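Local coordinates for protein histone-lysine N-methyltransferase, H3 lysine-9 specific SUVH6 (Arabidopsis thaliana, PDB 6A5K) that probably methylates lysine 9 of histone H3 with S-adenosylmethionine as methyl donor, and probably binds methylated DNA through its SRA domain, at residues 5-8 with 9-13; 20-23 with 24-27; 26-29 with 30-33; 48-51 with 52-56; 308-312 with 313-317. The protein carries 1 engineered substitution. One frame throughout, in Å; residues are numbered along the deposited sequence.

How the contacts relate
Contacts 1, 2 and 3 follow one another along helix 5-29 and past its far end. Contacts 2 and 3 share Gln26 and Glu27, while the centres of contacts 1 and 3 are 31 Å apart. Contact 4 closes helix 44-54, which packs against helix 5-29: Val20 CG1 of contact 2 lies 3.7 Å from Ala48 CB. Contact 5, in the pre-SET region, is remote in sequence but meets the same helix, with Gln26 NE2 2.7 Å from Ile314 O. None of the five forms the cofactor pocket. The side chain of Lys11 is about 13 Å from S-adenosylmethionine, and that of Asn310 about 8 Å from a zinc ion.

Contact 1. Residues 5-8 with 9-13; sequences SSRN and KVKET
Ser5 and Lys9 meet one turn apart on helix 5-29. The hydroxyl of Ser5 is anti to the backbone N (chi1 178°), which turns it toward the lysine chain. Ser5 OG comes to 3.2 Å from Lys9 CE. Lys9 keeps CG beside its own N, and its methylenes run past the preceding turn. Lys9 CG is 3.0 Å from Ser5 O. A bend at the last torsion (chi4 -107°) then leads the ammonium away from the helix.

Arg7 and Lys11 form the second pair, and their chains cross obliquely. Lys11 CG lies over one face of the guanidinium, shifted toward its rim, and Lys11 CD is 4.0 Å from Arg7 NE. The like charges are close, with Arg7 NE 4.7 Å from Lys11 NZ, but each has a partner elsewhere. Arg7 NH1 makes a salt bridge to Asp76 and a hydrogen bond to Gly71 O. Lys11 NZ and Asn8 OD1 both bond Ser458 OG.

One residue further on, Glu12 CG rests 3.2 Å from Asn8 O. Val10 turns to the buried side, where it touches Leu59 and Leu87. Thr13 folds its hydroxyl back, and Thr13 OG1 gives a 2.7 Å bond to Lys9 O. Thr13 N bonds the same oxygen from the opposite face of its plane.

The i to i+4 backbone bonds and side-chain spacing are those of a regular alpha helix. Here its first turns lie between the SRA domain, through Arg7, and the SET domain, through Asn8 and Lys11.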
loop_
_atom_site.group_PDB
_atom_site.type_symbol
_atom_site.label_atom_id
_atom_site.label_comp_id
_atom_site.label_asym_id
_atom_site.label_seq_id
_atom_site.Cartn_x
_atom_site.Cartn_y
_atom_site.Cartn_z
ATOM N N SER A 5 6.094 17.366 6.272
ATOM C CA SER A 5 4.699 17.534 6.610
ATOM C C SER A 5 3.921 17.336 5.307
ATOM O O SER A 5 2.850 16.742 5.306
ATOM C CB SER A 5 4.422 18.914 7.208
ATOM O OG SER A 5 3.042 19.063 7.495
ATOM N N SER A 6 4.479 17.830 4.201
ATOM C CA SER A 6 3.869 17.663 2.879
ATOM C C SER A 6 3.702 16.202 2.497
ATOM O O SER A 6 2.649 15.810 2.001
ATOM C CB SER A 6 4.703 18.361 1.802
ATOM O OG SER A 6 4.476 19.756 1.807
ATOM N N ARG A 7 4.745 15.401 2.711
ATOM C CA ARG A 7 4.682 13.973 2.403
ATOM C C ARG A 7 3.556 13.285 3.174
ATOM O O ARG A 7 2.758 12.529 2.605
ATOM C CB ARG A 7 6.015 13.290 2.721
ATOM C CG ARG A 7 6.033 11.805 2.399
ATOM C CD ARG A 7 5.710 11.569 0.931
ATOM N NE ARG A 7 5.971 10.196 0.500
ATOM C CZ ARG A 7 5.572 9.696 -0.670
ATOM N NH1 ARG A 7 4.879 10.453 -1.511
ATOM N NH2 ARG A 7 5.857 8.440 -1.000
ATOM N N ASN A 8 3.502 13.539 4.477
ATOM C CA ASN A 8 2.435 12.966 5.288
ATOM C C ASN A 8 1.058 13.458 4.835
ATOM O O ASN A 8 0.116 12.677 4.765
ATOM C CB ASN A 8 2.651 13.282 6.767
ATOM C CG ASN A 8 3.462 12.210 7.479
ATOM O OD1 ASN A 8 4.113 11.364 6.847
ATOM N ND2 ASN A 8 3.433 12.248 8.804
ATOM N N LYS A 9 0.947 14.746 4.514
ATOM C CA LYS A 9 -0.315 15.304 4.016
ATOM C C LYS A 9 -0.786 14.585 2.746
ATOM O O LYS A 9 -1.960 14.225 2.620
ATOM C CB LYS A 9 -0.178 16.804 3.736
ATOM C CG LYS A 9 -0.024 17.677 4.966
ATOM C CD LYS A 9 0.089 19.151 4.583
ATOM C CE LYS A 9 0.548 20.006 5.759
ATOM N NZ LYS A 9 -0.551 20.839 6.334
ATOM N N VAL A 10 0.134 14.374 1.809
ATOM C CA VAL A 10 -0.193 13.677 0.570
ATOM C C VAL A 10 -0.658 12.241 0.847
ATOM O O VAL A 10 -1.726 11.805 0.369
ATOM C CB VAL A 10 1.012 13.662 -0.385
ATOM C CG1 VAL A 10 0.783 12.686 -1.548
ATOM C CG2 VAL A 10 1.293 15.077 -0.908
ATOM N N LYS A 11 0.124 11.513 1.645
ATOM C CA LYS A 11 -0.216 10.115 1.906
ATOM C C LYS A 11 -1.551 9.989 2.641
ATOM O O LYS A 11 -2.376 9.143 2.300
ATOM C CB LYS A 11 0.906 9.416 2.693
ATOM C CG LYS A 11 2.189 9.245 1.873
ATOM C CD LYS A 11 3.093 8.143 2.429
ATOM C CE LYS A 11 3.686 8.513 3.777
ATOM N NZ LYS A 11 4.755 7.551 4.193
ATOM N N GLU A 12 -1.772 10.841 3.635
ATOM C CA GLU A 12 -3.019 10.801 4.391
ATOM C C GLU A 12 -4.221 11.222 3.548
ATOM O O GLU A 12 -5.339 10.748 3.770
ATOM C CB GLU A 12 -2.917 11.682 5.632
ATOM C CG GLU A 12 -1.958 11.117 6.677
ATOM C CD GLU A 12 -1.719 12.072 7.826
ATOM O OE1 GLU A 12 -2.386 13.125 7.867
ATOM O OE2 GLU A 12 -0.864 11.772 8.684
ATOM N N THR A 13 -4.002 12.111 2.584
ATOM C CA THR A 13 -5.098 12.525 1.706
ATOM C C THR A 13 -5.509 11.359 0.811
ATOM O O THR A 13 -6.706 11.094 0.630
ATOM C CB THR A 13 -4.708 13.757 0.852
ATOM O OG1 THR A 13 -4.392 14.851 1.723
ATOM C CG2 THR A 13 -5.854 14.174 -0.069
#

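Contact 2. Residues 20-23 with 24-27; sequences VCRK and ILQE
Lys23 NZ donates to Gln26 OE1 over 2.9 Å. The donor lies in the plane of the amide carbonyl, with a C=O...N angle of 147°. The two side chains run side by side and point the same way. Lys23 gets there by two bends, at chi2 and chi3, which curl its chain round the end of the glutamine oxygen; Lys23 CD is 3.3 Å from Gln26 OE1. The other half of the amide is satisfied as well: Gln26 NE2 bonds Ile314 O.

The guanidinium of Arg22 finds its partners outside the helix. Its NH1 bonds Asn317 OD1, and its NH2 forms a salt bridge to Asp319. Both residues belong to the pre-SET region, so this face of helix 5-29 is tied to that region by arginine and glutamine together. The opening turns of the same alpha helix lie against the SRA domain.

Four backbone N-H groups are taken up by carbonyls four residues back. Ile24 N bonds Val20 O at 2.9 Å, and Leu25 N bonds Cys21 O likewise. The bond from Gln26 N to Arg22 O is less straight, at 146°. Glu27 N bonds Lys23 O at 3.0 Å.

Val20 and Ile24 make the apolar part. Val20 CG1 touches Ile24 CD1 at 3.9 Å, and both side chains pack on helix 44-54. Val20 also meets Met417 and Leu420.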
loop_
_atom_site.group_PDB
_atom_site.type_symbol
_atom_site.label_atom_id
_atom_site.label_comp_id
_atom_site.label_asym_id
_atom_site.label_seq_id
_atom_site.Cartn_x
_atom_site.Cartn_y
_atom_site.Cartn_z
ATOM N N VAL A 20 -12.811 6.418 1.893
ATOM C CA VAL A 20 -14.152 6.793 1.451
ATOM C C VAL A 20 -14.644 5.918 0.289
ATOM O O VAL A 20 -15.793 5.454 0.298
ATOM C CB VAL A 20 -14.202 8.282 1.041
ATOM C CG1 VAL A 20 -15.563 8.626 0.430
ATOM C CG2 VAL A 20 -13.914 9.157 2.254
ATOM N N CYS A 21 -13.781 5.696 -0.706
ATOM C CA CYS A 21 -14.105 4.774 -1.800
ATOM C C CYS A 21 -14.602 3.419 -1.287
ATOM O O CYS A 21 -15.658 2.918 -1.703
ATOM C CB CYS A 21 -12.886 4.532 -2.699
ATOM S SG CYS A 21 -12.430 5.897 -3.786
ATOM N N ARG A 22 -13.829 2.819 -0.387
ATOM C CA ARG A 22 -14.130 1.462 0.049
ATOM C C ARG A 22 -15.291 1.423 1.040
ATOM O O ARG A 22 -15.954 0.393 1.178
ATOM C CB ARG A 22 -12.876 0.811 0.633
ATOM C CG ARG A 22 -11.825 0.540 -0.454
ATOM C CD ARG A 22 -10.807 -0.525 -0.059
ATOM N NE ARG A 22 -10.038 -0.982 -1.217
ATOM C CZ ARG A 22 -10.420 -1.961 -2.031
ATOM N NH1 ARG A 22 -11.568 -2.594 -1.819
ATOM N NH2 ARG A 22 -9.658 -2.310 -3.061
ATOM N N LYS A 23 -15.562 2.536 1.713
ATOM C CA LYS A 23 -16.755 2.599 2.559
ATOM C C LYS A 23 -18.023 2.705 1.699
ATOM O O LYS A 23 -19.053 2.084 1.995
ATOM C CB LYS A 23 -16.667 3.769 3.541
ATOM C CG LYS A 23 -17.922 3.961 4.388
ATOM C CD LYS A 23 -18.181 2.779 5.318
ATOM C CE LYS A 23 -17.011 2.533 6.258
ATOM N NZ LYS A 23 -17.377 1.598 7.362
ATOM N N ILE A 24 -17.949 3.491 0.629
ATOM C CA ILE A 24 -19.069 3.574 -0.307
ATOM C C ILE A 24 -19.320 2.198 -0.931
ATOM O O ILE A 24 -20.471 1.737 -1.040
ATOM C CB ILE A 24 -18.815 4.614 -1.415
ATOM C CG1 ILE A 24 -18.728 6.019 -0.821
ATOM C CG2 ILE A 24 -19.918 4.564 -2.470
ATOM C CD1 ILE A 24 -18.293 7.073 -1.826
ATOM N N LEU A 25 -18.234 1.536 -1.318
ATOM C CA LEU A 25 -18.340 0.205 -1.906
ATOM C C LEU A 25 -18.914 -0.790 -0.902
ATOM O O LEU A 25 -19.720 -1.643 -1.259
ATOM C CB LEU A 25 -16.975 -0.270 -2.412
ATOM C CG LEU A 25 -16.942 -1.628 -3.119
ATOM C CD1 LEU A 25 -17.752 -1.583 -4.408
ATOM C CD2 LEU A 25 -15.510 -2.037 -3.411
ATOM N N GLN A 26 -18.499 -0.676 0.356
ATOM C CA GLN A 26 -19.004 -1.549 1.409
ATOM C C GLN A 26 -20.511 -1.377 1.553
ATOM O O GLN A 26 -21.246 -2.349 1.730
ATOM C CB GLN A 26 -18.304 -1.257 2.743
ATOM C CG GLN A 26 -18.693 -2.197 3.881
ATOM C CD GLN A 26 -18.179 -1.713 5.229
ATOM O OE1 GLN A 26 -18.267 -0.526 5.545
ATOM N NE2 GLN A 26 -17.630 -2.628 6.026
ATOM N N GLU A 27 -20.963 -0.130 1.473
ATOM C CA GLU A 27 -22.386 0.161 1.603
ATOM C C GLU A 27 -23.176 -0.374 0.412
ATOM O O GLU A 27 -24.316 -0.832 0.571
ATOM C CB GLU A 27 -22.604 1.663 1.772
ATOM C CG GLU A 27 -22.024 2.195 3.077
ATOM C CD GLU A 27 -22.097 3.704 3.194
ATOM O OE1 GLU A 27 -22.360 4.202 4.311
ATOM O OE2 GLU A 27 -21.888 4.391 2.171
#

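Contact 3. Residues 26-29 with 30-33; sequences QEDE and AKPE
Lys31 CD stands off one face of the flat Asp28 carboxylate, displaced outward beyond OD1. The two side chains cross at about a right angle, and Lys31 CD passes 4.1 Å from Asp28 OD1. The charged ends do not touch, since Asp28 OD1 and Lys31 NZ are 4.3 Å apart. A water joins them: it meets OD1 close to the carboxylate plane, donating to Asp28 OD1 at 2.9 Å and accepting from Lys31 NZ at 2.7 Å. Asp28 is held from beyond the segments too. Its OD1 takes Arg37 N, and its OD2 takes Arg36 NE in a salt bridge and Lys38 N. The carboxylate of Glu29 is gripped by Asn317 ND2 on OE1 and Phe318 N on OE2.

Lys31 N bonds Asp28 O at 3.1 Å. Lys31 keeps CG anti to its carbonyl carbon (chi1 -60°), and the rest of the chain is fully extended. That shape lays the methylenes back along the last turn, with Lys31 CG 3.6 Å from Glu27 O. With an alanine here, the bridging water would probably lose its ammonium donor, and the Asp28 carboxylate a nearby positive charge.

Ala30 is held less firmly. Its N makes a weak bond to Gln26 O and another weak one to Glu27 O. Ala30 CB sits 3.5 Å from Gln26 O.

Residues 28-31 thus form a type I turn, closed by the bond from Lys31 N to Asp28 O, through which the chain leaves helix 5-29.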
loop_
_atom_site.group_PDB
_atom_site.type_symbol
_atom_site.label_atom_id
_atom_site.label_comp_id
_atom_site.label_asym_id
_atom_site.label_seq_id
_atom_site.Cartn_x
_atom_site.Cartn_y
_atom_site.Cartn_z
ATOM N N GLN A 26 -18.499 -0.676 0.356
ATOM C CA GLN A 26 -19.004 -1.549 1.409
ATOM C C GLN A 26 -20.511 -1.377 1.553
ATOM O O GLN A 26 -21.246 -2.349 1.730
ATOM C CB GLN A 26 -18.304 -1.257 2.743
ATOM C CG GLN A 26 -18.693 -2.197 3.881
ATOM C CD GLN A 26 -18.179 -1.713 5.229
ATOM O OE1 GLN A 26 -18.267 -0.526 5.545
ATOM N NE2 GLN A 26 -17.630 -2.628 6.026
ATOM N N GLU A 27 -20.963 -0.130 1.473
ATOM C CA GLU A 27 -22.386 0.161 1.603
ATOM C C GLU A 27 -23.176 -0.374 0.412
ATOM O O GLU A 27 -24.316 -0.832 0.571
ATOM C CB GLU A 27 -22.604 1.663 1.772
ATOM C CG GLU A 27 -22.024 2.195 3.077
ATOM C CD GLU A 27 -22.097 3.704 3.194
ATOM O OE1 GLU A 27 -22.360 4.202 4.311
ATOM O OE2 GLU A 27 -21.888 4.391 2.171
ATOM N N ASP A 28 -22.576 -0.342 -0.778
ATOM C CA ASP A 28 -23.235 -0.941 -1.937
ATOM C C ASP A 28 -23.279 -2.470 -1.834
ATOM O O ASP A 28 -24.288 -3.097 -2.165
ATOM C CB ASP A 28 -22.539 -0.536 -3.235
ATOM C CG ASP A 28 -23.423 -0.746 -4.452
ATOM O OD1 ASP A 28 -24.531 -0.166 -4.485
ATOM O OD2 ASP A 28 -23.020 -1.504 -5.362
ATOM N N GLU A 29 -22.181 -3.062 -1.369
ATOM C CA GLU A 29 -22.051 -4.513 -1.234
ATOM C C GLU A 29 -22.979 -5.069 -0.155
ATOM O O GLU A 29 -23.239 -6.274 -0.103
ATOM C CB GLU A 29 -20.592 -4.891 -0.927
ATOM C CG GLU A 29 -19.656 -4.783 -2.129
ATOM C CD GLU A 29 -18.174 -4.848 -1.754
ATOM O OE1 GLU A 29 -17.830 -4.621 -0.574
ATOM O OE2 GLU A 29 -17.349 -5.130 -2.651
ATOM N N ALA A 30 -23.480 -4.185 0.700
ATOM C CA ALA A 30 -24.392 -4.581 1.770
ATOM C C ALA A 30 -25.824 -4.755 1.271
ATOM O O ALA A 30 -26.703 -5.166 2.025
ATOM C CB ALA A 30 -24.362 -3.563 2.885
ATOM N N LYS A 31 -26.057 -4.437 0.004
ATOM C CA LYS A 31 -27.406 -4.473 -0.547
ATOM C C LYS A 31 -27.701 -5.783 -1.262
ATOM O O LYS A 31 -26.782 -6.455 -1.729
ATOM C CB LYS A 31 -27.613 -3.300 -1.508
ATOM C CG LYS A 31 -27.434 -1.948 -0.858
ATOM C CD LYS A 31 -27.639 -0.825 -1.853
ATOM C CE LYS A 31 -27.413 0.527 -1.200
ATOM N NZ LYS A 31 -27.666 1.646 -2.148
ATOM N N PRO A 32 -28.990 -6.150 -1.346
ATOM C CA PRO A 32 -29.362 -7.267 -2.223
ATOM C C PRO A 32 -28.861 -7.030 -3.653
ATOM O O PRO A 32 -28.962 -5.903 -4.122
ATOM C CB PRO A 32 -30.894 -7.265 -2.170
ATOM C CG PRO A 32 -31.244 -6.524 -0.912
ATOM C CD PRO A 32 -30.161 -5.513 -0.717
ATOM N N GLU A 33 -28.363 -8.068 -4.326
ATOM C CA GLU A 33 -27.745 -7.935 -5.650
ATOM C C GLU A 33 -28.731 -7.590 -6.780
ATOM O O GLU A 33 -28.729 -8.248 -7.824
ATOM C CB GLU A 33 -27.020 -9.214 -6.022
ATOM C CG GLU A 33 -25.493 -9.083 -5.944
ATOM C CD GLU A 33 -24.943 -8.365 -7.154
ATOM O OE1 GLU A 33 -25.379 -8.719 -8.263
ATOM O OE2 GLU A 33 -24.081 -7.474 -7.022
HETATM O O HOH W 1 -25.144 2.178 -2.879
#

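Contact 4. Residues 48-51 with 52-56; sequences ASTI and LKRNG
Asn55 folds its side chain back onto Ile51, one turn earlier in helix 44-54. Its CG stands beside the backbone N (chi1 -75°), which brings ND2 up to the carbonyl oxygen of Ile51, tilted 28° from its plane. Asn55 ND2 donates to Ile51 O at 2.7 Å along a nearly straight line (171°). The oxygen lies in the plane of the asparagine amide. Asn55 N bonds the same Ile51 O at 3.2 Å, from the opposite face of the carbonyl. With a leucine in place of Asn55, Ile51 O would probably lose its shorter, straighter bond and keep the longer backbone one.

The same turn closes the helix as a Schellman motif. Gly56, with positive phi, is its C-prime residue. Gly56 N bonds Lys53 O at 3.1 Å, and Lys57 N pairs with Leu52 O.

The tight side faces the protein. Leu52 CD1 packs 3.3 Å from Ala48 O. The small Ala48 lies against Phe17, Val20 and Cys21 of helix 5-29. Ile51, Leu52 and Asn55 all touch Leu420. Ile51 and Asn55 run side by side, and Ile51 CG2 is 3.9 Å from Asn55 ND2.

The solvent side is looser. Thr50 and Arg54 slant across each other and barely touch, with Thr50 CG2 4.2 Å from Arg54 CG. Arg54 CG lies 3.2 Å from Thr50 O. The arginine chain then bends at chi2 and chi3. Lys53 also bends at two torsions, and its end leads away from the turn.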
loop_
_atom_site.group_PDB
_atom_site.type_symbol
_atom_site.label_atom_id
_atom_site.label_comp_id
_atom_site.label_asym_id
_atom_site.label_seq_id
_atom_site.Cartn_x
_atom_site.Cartn_y
_atom_site.Cartn_z
ATOM N N ALA A 48 -16.346 9.766 -4.063
ATOM C CA ALA A 48 -15.338 10.064 -3.058
ATOM C C ALA A 48 -14.661 11.394 -3.354
ATOM O O ALA A 48 -14.415 12.193 -2.443
ATOM C CB ALA A 48 -14.293 8.941 -2.983
ATOM N N SER A 49 -14.357 11.621 -4.631
ATOM C CA SER A 49 -13.746 12.879 -5.051
ATOM C C SER A 49 -14.646 14.054 -4.702
ATOM O O SER A 49 -14.171 15.073 -4.205
ATOM C CB SER A 49 -13.450 12.880 -6.560
ATOM O OG SER A 49 -12.479 11.903 -6.899
ATOM N N THR A 50 -15.942 13.918 -4.977
ATOM C CA THR A 50 -16.887 14.987 -4.671
ATOM C C THR A 50 -16.905 15.279 -3.175
ATOM O O THR A 50 -16.885 16.448 -2.757
ATOM C CB THR A 50 -18.312 14.639 -5.145
ATOM O OG1 THR A 50 -18.334 14.594 -6.577
ATOM C CG2 THR A 50 -19.304 15.683 -4.664
ATOM N N ILE A 51 -16.919 14.215 -2.371
ATOM C CA ILE A 51 -16.939 14.372 -0.916
ATOM C C ILE A 51 -15.686 15.088 -0.401
ATOM O O ILE A 51 -15.777 16.018 0.404
ATOM C CB ILE A 51 -17.101 13.005 -0.214
ATOM C CG1 ILE A 51 -18.509 12.454 -0.485
ATOM C CG2 ILE A 51 -16.875 13.134 1.283
ATOM C CD1 ILE A 51 -18.676 10.996 -0.126
ATOM N N LEU A 52 -14.521 14.682 -0.890
ATOM C CA LEU A 52 -13.279 15.333 -0.482
ATOM C C LEU A 52 -13.222 16.792 -0.945
ATOM O O LEU A 52 -12.728 17.665 -0.232
ATOM C CB LEU A 52 -12.067 14.558 -1.014
ATOM C CG LEU A 52 -11.439 13.533 -0.066
ATOM C CD1 LEU A 52 -12.312 12.301 0.145
ATOM C CD2 LEU A 52 -10.057 13.133 -0.559
ATOM N N LYS A 53 -13.730 17.050 -2.143
ATOM C CA LYS A 53 -13.770 18.407 -2.680
ATOM C C LYS A 53 -14.623 19.336 -1.808
ATOM O O LYS A 53 -14.185 20.428 -1.431
ATOM C CB LYS A 53 -14.308 18.393 -4.114
ATOM C CG LYS A 53 -14.602 19.767 -4.686
ATOM C CD LYS A 53 -13.335 20.587 -4.839
ATOM C CE LYS A 53 -12.937 20.708 -6.297
ATOM N NZ LYS A 53 -11.687 21.501 -6.467
ATOM N N ARG A 54 -15.835 18.896 -1.479
ATOM C CA ARG A 54 -16.755 19.744 -0.720
ATOM C C ARG A 54 -16.230 20.031 0.691
ATOM O O ARG A 54 -16.540 21.066 1.276
ATOM C CB ARG A 54 -18.140 19.093 -0.648
ATOM C CG ARG A 54 -18.793 18.846 -2.005
ATOM C CD ARG A 54 -19.664 20.023 -2.477
ATOM N NE ARG A 54 -18.928 21.275 -2.644
ATOM C CZ ARG A 54 -18.383 21.677 -3.788
ATOM N NH1 ARG A 54 -18.481 20.923 -4.877
ATOM N NH2 ARG A 54 -17.735 22.833 -3.841
ATOM N N ASN A 55 -15.425 19.112 1.221
ATOM C CA ASN A 55 -14.869 19.239 2.563
ATOM C C ASN A 55 -13.476 19.867 2.598
ATOM O O ASN A 55 -12.803 19.836 3.626
ATOM C CB ASN A 55 -14.829 17.870 3.235
ATOM C CG ASN A 55 -16.203 17.400 3.684
ATOM O OD1 ASN A 55 -16.616 17.651 4.816
ATOM N ND2 ASN A 55 -16.921 16.722 2.792
ATOM N N GLY A 56 -13.047 20.428 1.473
ATOM C CA GLY A 56 -11.796 21.163 1.411
ATOM C C GLY A 56 -10.528 20.326 1.493
ATOM O O GLY A 56 -9.502 20.807 1.977
#

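Contact 5. Residues 308-312 with 313-317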
loop_
_atom_site.group_PDB
_atom_site.type_symbol
_atom_site.label_atom_id
_atom_site.label_comp_id
_atom_site.label_asym_id
_atom_site.label_seq_id
_atom_site.Cartn_x
_atom_site.Cartn_y
_atom_site.Cartn_z
ATOM N N GLU A 308 -22.395 -10.825 12.683
ATOM C CA GLU A 308 -22.829 -10.237 13.942
ATOM C C GLU A 308 -21.643 -9.957 14.858
ATOM O O GLU A 308 -21.609 -8.930 15.534
ATOM C CB GLU A 308 -23.837 -11.152 14.645
ATOM C CG GLU A 308 -24.629 -10.479 15.763
ATOM C CD GLU A 308 -24.925 -9.015 15.479
ATOM O OE1 GLU A 308 -25.578 -8.723 14.451
ATOM O OE2 GLU A 308 -24.505 -8.156 16.286
ATOM N N LYS A 309 -20.674 -10.869 14.885
ATOM C CA LYS A 309 -19.439 -10.636 15.634
ATOM C C LYS A 309 -18.773 -9.327 15.201
ATOM O O LYS A 309 -18.224 -8.598 16.023
ATOM C CB LYS A 309 -18.456 -11.794 15.446
ATOM C CG LYS A 309 -18.877 -13.115 16.066
ATOM C CD LYS A 309 -17.739 -14.132 15.967
ATOM C CE LYS A 309 -18.237 -15.569 16.077
ATOM N NZ LYS A 309 -17.131 -16.553 15.871
ATOM N N ASN A 310 -18.838 -9.031 13.906
ATOM C CA ASN A 310 -18.188 -7.843 13.359
ATOM C C ASN A 310 -19.042 -6.581 13.476
ATOM O O ASN A 310 -18.722 -5.552 12.884
ATOM C CB ASN A 310 -17.807 -8.077 11.889
ATOM C CG ASN A 310 -16.654 -9.049 11.737
ATOM O OD1 ASN A 310 -15.509 -8.724 12.053
ATOM N ND2 ASN A 310 -16.948 -10.251 11.243
ATOM N N GLY A 311 -20.126 -6.658 14.241
ATOM C CA GLY A 311 -20.957 -5.494 14.490
ATOM C C GLY A 311 -22.011 -5.269 13.424
ATOM O O GLY A 311 -22.513 -4.155 13.260
ATOM N N GLY A 312 -22.340 -6.326 12.691
ATOM C CA GLY A 312 -23.403 -6.267 11.702
ATOM C C GLY A 312 -22.931 -5.894 10.310
ATOM O O GLY A 312 -23.742 -5.584 9.440
ATOM N N GLU A 313 -21.620 -5.920 10.088
ATOM C CA GLU A 313 -21.087 -5.598 8.769
ATOM C C GLU A 313 -19.916 -6.493 8.374
ATOM O O GLU A 313 -19.365 -7.214 9.199
ATOM C CB GLU A 313 -20.662 -4.127 8.713
ATOM C CG GLU A 313 -19.581 -3.741 9.703
ATOM C CD GLU A 313 -19.206 -2.270 9.605
ATOM O OE1 GLU A 313 -20.121 -1.417 9.635
ATOM O OE2 GLU A 313 -18.002 -1.968 9.487
ATOM N N ILE A 314 -19.561 -6.439 7.095
ATOM C CA ILE A 314 -18.426 -7.174 6.547
ATOM C C ILE A 314 -17.209 -6.262 6.516
ATOM O O ILE A 314 -17.223 -5.250 5.817
ATOM C CB ILE A 314 -18.713 -7.665 5.105
ATOM C CG1 ILE A 314 -20.057 -8.384 5.034
ATOM C CG2 ILE A 314 -17.594 -8.565 4.610
ATOM C CD1 ILE A 314 -20.085 -9.659 5.815
ATOM N N PRO A 315 -16.153 -6.603 7.269
ATOM C CA PRO A 315 -15.007 -5.687 7.357
ATOM C C PRO A 315 -14.071 -5.723 6.141
ATOM O O PRO A 315 -13.074 -5.002 6.127
ATOM C CB PRO A 315 -14.276 -6.169 8.616
ATOM C CG PRO A 315 -14.640 -7.608 8.725
ATOM C CD PRO A 315 -16.056 -7.705 8.242
ATOM N N TYR A 316 -14.380 -6.558 5.155
ATOM C CA TYR A 316 -13.625 -6.593 3.908
ATOM C C TYR A 316 -14.544 -6.235 2.748
ATOM O O TYR A 316 -15.743 -6.481 2.812
ATOM C CB TYR A 316 -13.015 -7.982 3.661
ATOM C CG TYR A 316 -12.028 -8.462 4.705
ATOM C CD1 TYR A 316 -10.719 -7.980 4.735
ATOM C CD2 TYR A 316 -12.393 -9.427 5.643
ATOM C CE1 TYR A 316 -9.810 -8.431 5.685
ATOM C CE2 TYR A 316 -11.489 -9.881 6.597
ATOM C CZ TYR A 316 -10.205 -9.382 6.615
ATOM O OH TYR A 316 -9.311 -9.837 7.565
ATOM N N ASN A 317 -13.989 -5.671 1.680
ATOM C CA ASN A 317 -14.737 -5.577 0.432
ATOM C C ASN A 317 -14.725 -6.928 -0.274
ATOM O O ASN A 317 -13.974 -7.825 0.099
ATOM C CB ASN A 317 -14.167 -4.488 -0.485
ATOM C CG ASN A 317 -14.433 -3.089 0.041
ATOM O OD1 ASN A 317 -13.506 -2.315 0.267
ATOM N ND2 ASN A 317 -15.706 -2.765 0.247
#
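Asn310 and Pro315 are brought together by one side-chain torsion and two unusual backbone turns. Asn310 sets CG beside its backbone N (chi1 -71°), which lays the flat amide against the proline ring. Gly311 and Gly312 both have positive phi, near 90°. A side chain at either would run into the carbonyl oxygen before it. The two glycines swing the chain round, and residues 313-315 come back past Asn310.

The side chains of Asn310 and Pro315 cross at about a right angle. Asn310 OD1 lies 3.6 Å from Pro315 CG, and Asn310 CG is 3.8 Å from Pro315 CD. Asn310 CB also sits 3.2 Å from Glu313 O. No hydrogen bond joins the two segments. Glu313 N and Glu313 O are buried here, and neither has a partner in the model.

Glu313 has CG between its N and carbonyl carbon (chi1 61°), the crowded position. That places Glu313 CG 3.8 Å from Asn310 O, and the rest of the chain extends onward.

A Schellman motif ends helix 305-309, with Gly311 as its C-prime residue. Gly311 N bonds Glu308 O at 3.0 Å. The helix includes Cys306, a zinc ligand, and the Asn310 side chain is about 8 Å from a zinc ion.

Asn310 ND2 bonds Tyr330 O, and both Asn310 and Pro315 rest on Ile329 of strand 328-330. Beyond them, Glu313 touches Gln26, and Asn317 packs on Leu25. The loop therefore lies between that strand and helix 5-29.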